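PDB 5TD6: FOG-3 protein from Caenorhabditis elegans, which specifies sperm fate in the germline as an RNA-binding multimer and may also act in transcriptional corepression, this chain being its BTG/Tob domain. Local coordinates for residues G26-G29 and A30-N34; E4-E7 and L8-V12. The protein carries 2 engineered substitutions. All coordinates share one frame; numbering follows the deposited sequence.

Contact 1: G26-G29 and A30-N34; sequences GIFG and AELGN
L32 and F28, an i/i+4 pair one turn apart, project alongside each other from the same flank of alpha-helix 22-41 of the BTG/Tob domain. L32 starts close to the backbone: its CB lies 3.4 Å from F28 O, the carbonyl that also accepts the hydrogen bond from L32 N at 2.9 Å. Because CG stands anti to the backbone N (chi1 178°), the branch extends from the helix beside the ring of F28. CD2 then finishes the leucine's approach, reaching CE2 of the phenylalanine at 4.2 Å and meeting the ring obliquely, a loose van der Waals contact. Beyond this pair, L32 continues onto C65 and S69 of helix 65-71. F28 also touches S69, while its other neighbours include V12 and C13 of helix 2-13. F28 thus bridges helices 2-13 and 65-71, and L32 joins it against helix 65-71.

E31 leaves the same stretch of helix in a different direction. Its CB and CG each approach I27 O, CG at 3.4 Å, and the bend at chi2 (-62°) turns the carboxylate away from the preceding turn. I27 O meanwhile accepts the hydrogen bond from E31 N at 3.0 Å, nearly straight with an N-H...O angle of 165°. I27 itself reaches A73, on a more exposed side of the helix than the one occupied by F28 and L32. The bonding continues without interruption through the two glycines, where G33 N donates to G29 O at 2.9 Å.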
# COMPACT_ATOMS: atom_id res chain seq x y z
N GLY B 26 7.02 4.32 -11.92
CA GLY B 26 5.69 3.84 -12.29
C GLY B 26 5.73 2.74 -13.33
O GLY B 26 4.90 1.81 -13.32
N ILE B 27 6.70 2.82 -14.21
CA ILE B 27 6.81 1.87 -15.32
C ILE B 27 7.51 0.62 -14.79
O ILE B 27 7.20 -0.50 -15.20
CB ILE B 27 7.57 2.51 -16.52
CG1 ILE B 27 6.73 3.64 -17.10
CG2 ILE B 27 7.87 1.48 -17.60
CD1 ILE B 27 7.44 4.48 -18.12
N PHE B 28 8.43 0.82 -13.86
CA PHE B 28 9.05 -0.30 -13.18
C PHE B 28 8.00 -1.13 -12.43
O PHE B 28 8.01 -2.36 -12.49
CB PHE B 28 10.12 0.20 -12.23
CG PHE B 28 10.61 -0.84 -11.28
CD1 PHE B 28 11.62 -1.73 -11.66
CD2 PHE B 28 10.07 -0.95 -10.01
CE1 PHE B 28 12.09 -2.69 -10.77
CE2 PHE B 28 10.53 -1.92 -9.12
CZ PHE B 28 11.53 -2.79 -9.49
N GLY B 29 7.10 -0.45 -11.73
CA GLY B 29 6.11 -1.16 -10.94
C GLY B 29 5.13 -1.91 -11.82
O GLY B 29 4.67 -3.01 -11.49
N ALA B 30 4.80 -1.31 -12.96
CA ALA B 30 3.87 -1.95 -13.89
C ALA B 30 4.50 -3.21 -14.46
O ALA B 30 3.86 -4.26 -14.51
CB ALA B 30 3.48 -0.99 -14.99
N GLU B 31 5.76 -3.11 -14.87
CA GLU B 31 6.49 -4.25 -15.42
C GLU B 31 6.69 -5.37 -14.40
O GLU B 31 6.53 -6.55 -14.72
CB GLU B 31 7.84 -3.80 -15.95
CG GLU B 31 7.75 -3.09 -17.27
CD GLU B 31 7.18 -4.00 -18.35
OE1 GLU B 31 7.70 -5.12 -18.53
OE2 GLU B 31 6.21 -3.59 -19.01
N LEU B 32 7.04 -5.00 -13.17
CA LEU B 32 7.22 -5.98 -12.12
C LEU B 32 5.89 -6.69 -11.85
O LEU B 32 5.85 -7.91 -11.65
CB LEU B 32 7.75 -5.32 -10.86
CG LEU B 32 7.94 -6.24 -9.66
CD1 LEU B 32 9.00 -7.29 -9.99
CD2 LEU B 32 8.37 -5.41 -8.46
N GLY B 33 4.82 -5.91 -11.85
CA GLY B 33 3.50 -6.43 -11.59
C GLY B 33 3.14 -7.47 -12.64
O GLY B 33 2.64 -8.54 -12.33
N ASN B 34 3.40 -7.15 -13.90
CA ASN B 34 3.11 -8.09 -14.97
C ASN B 34 3.92 -9.38 -14.84
O ASN B 34 3.35 -10.47 -14.93
CB ASN B 34 3.36 -7.45 -16.34
CG ASN B 34 2.41 -6.29 -16.61
OD1 ASN B 34 1.36 -6.18 -15.97
ND2 ASN B 34 2.77 -5.43 -17.55

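Contact 2: E4-E7 and L8-V12; sequences EVRE and LVNFV
R6 and N10, one turn apart on helix 2-13, both donate to a single water molecule that E7 grips as well. R6 NE approaches the water at 2.9 Å, with the water lying in the guanidinium plane at its edge. E7 OE2 lies on the acceptor side of the water, so close that the details of this bond are doubtful; N10 ND2 adds a weak bond. Nearer the backbone, the arginine chain crosses the asparagine at a slant, R6 CG passing 3.8 Å from N10 ND2. With CG beside its backbone N (chi1 -76°), N10 leans back over the preceding turn, and its amide carbon CG comes within 3.3 Å of R6 O, which also accepts the bond from N10 N.

This polar side faces the second subunit. There N10 ND2 makes a weak hydrogen bond to E7 OE2 of the second subunit, and the R6 guanidinium lies close to R6 of that subunit. An alanine at N10 would remove the amide, which would probably leave the water less firmly fixed and E7 of the second subunit without this weak partner.

A different side of the helix is apolar. V9 CG2 packs 4.0 Å from V5 CG1. The backbone bond beneath them, from V9 N to V5 O, measures 2.8 Å. V5 leans on V37 and F40 of helix 22-41, and L8 on I90 and A92 of strand 89-93. The helix is thus amphipathic: valines and leucine bury it in the domain, and the E7 carboxylates of the two subunits may temper the repulsion between the facing R6 side chains.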
# COMPACT_ATOMS: atom_id res chain seq x y z
N GLU B 4 -2.63 -8.88 -4.15
CA GLU B 4 -1.36 -9.31 -3.56
C GLU B 4 -0.17 -8.80 -4.37
O GLU B 4 0.82 -8.32 -3.80
CB GLU B 4 -1.31 -10.83 -3.42
CG GLU B 4 -2.27 -11.41 -2.40
CD GLU B 4 -3.68 -11.69 -2.97
OE1 GLU B 4 -3.99 -11.29 -4.13
OE2 GLU B 4 -4.48 -12.30 -2.25
N VAL B 5 -0.26 -8.90 -5.69
CA VAL B 5 0.80 -8.41 -6.56
C VAL B 5 0.98 -6.91 -6.37
O VAL B 5 2.09 -6.42 -6.31
CB VAL B 5 0.51 -8.68 -8.06
CG1 VAL B 5 1.46 -7.92 -8.92
CG2 VAL B 5 0.58 -10.19 -8.37
N ARG B 6 -0.13 -6.19 -6.27
CA ARG B 6 -0.03 -4.75 -6.10
C ARG B 6 0.64 -4.42 -4.77
O ARG B 6 1.45 -3.50 -4.71
CB ARG B 6 -1.41 -4.08 -6.15
CG ARG B 6 -1.34 -2.56 -5.98
CD ARG B 6 -2.73 -1.94 -5.95
NE ARG B 6 -3.47 -2.33 -4.76
CZ ARG B 6 -4.60 -3.04 -4.78
NH1 ARG B 6 -5.12 -3.43 -5.93
NH2 ARG B 6 -5.21 -3.35 -3.64
N GLU B 7 0.30 -5.16 -3.71
CA GLU B 7 0.93 -4.92 -2.42
C GLU B 7 2.44 -5.24 -2.47
O GLU B 7 3.25 -4.52 -1.87
CB GLU B 7 0.26 -5.74 -1.31
CG GLU B 7 -1.17 -5.26 -0.97
CD GLU B 7 -1.20 -3.82 -0.53
OE1 GLU B 7 -0.30 -3.42 0.23
OE2 GLU B 7 -2.10 -3.08 -0.96
N LEU B 8 2.81 -6.30 -3.18
CA LEU B 8 4.23 -6.66 -3.34
C LEU B 8 4.97 -5.56 -4.11
O LEU B 8 6.05 -5.10 -3.71
CB LEU B 8 4.39 -8.00 -4.06
CG LEU B 8 5.66 -8.83 -3.75
CD1 LEU B 8 5.62 -10.24 -4.33
CD2 LEU B 8 6.90 -8.14 -4.18
N VAL B 9 4.38 -5.15 -5.23
CA VAL B 9 5.00 -4.12 -6.06
C VAL B 9 5.16 -2.82 -5.29
O VAL B 9 6.20 -2.15 -5.39
CB VAL B 9 4.16 -3.84 -7.33
CG1 VAL B 9 4.69 -2.60 -8.04
CG2 VAL B 9 4.20 -5.06 -8.25
N ASN B 10 4.16 -2.48 -4.50
CA ASN B 10 4.22 -1.21 -3.78
C ASN B 10 5.23 -1.30 -2.64
O ASN B 10 5.93 -0.32 -2.34
CB ASN B 10 2.83 -0.80 -3.31
CG ASN B 10 2.00 -0.26 -4.45
OD1 ASN B 10 2.51 -0.11 -5.54
ND2 ASN B 10 0.74 0.05 -4.21
N PHE B 11 5.34 -2.47 -2.02
CA PHE B 11 6.40 -2.70 -1.03
C PHE B 11 7.79 -2.41 -1.61
O PHE B 11 8.60 -1.71 -0.99
CB PHE B 11 6.35 -4.14 -0.52
CG PHE B 11 7.41 -4.44 0.52
CD1 PHE B 11 7.21 -4.12 1.85
CD2 PHE B 11 8.61 -5.03 0.16
CE1 PHE B 11 8.17 -4.40 2.81
CE2 PHE B 11 9.57 -5.32 1.11
CZ PHE B 11 9.35 -4.99 2.43
N VAL B 12 8.06 -2.96 -2.78
CA VAL B 12 9.35 -2.76 -3.43
C VAL B 12 9.56 -1.29 -3.83
O VAL B 12 10.64 -0.73 -3.62
CB VAL B 12 9.49 -3.66 -4.68
CG1 VAL B 12 10.81 -3.38 -5.40
CG2 VAL B 12 9.39 -5.13 -4.27
O HOH W 1 -2.00 -1.15 -2.52

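How the contacts relate
Contact 2, on helix 2-13, precedes contact 1, on helix 22-41; the two helices are consecutive in the chain and both belong to the BTG/Tob domain. The centres of the two contacts are about 10 Å apart, and the segments touch directly. The absence of a side chain at G29 probably allows V9 CG1 to approach G29 O to 3.5 Å; V9 CG2 also packs on G33 CA, at 3.7 Å. Farther along, F28 CE2 meets V12 CG1 at 4.0 Å. Contact 2 lies nearer the chain centre, between helix 22-41 and the antiparallel sheet, so helix 2-13 joins the helical part of the domain to its strands and also reaches the second subunit.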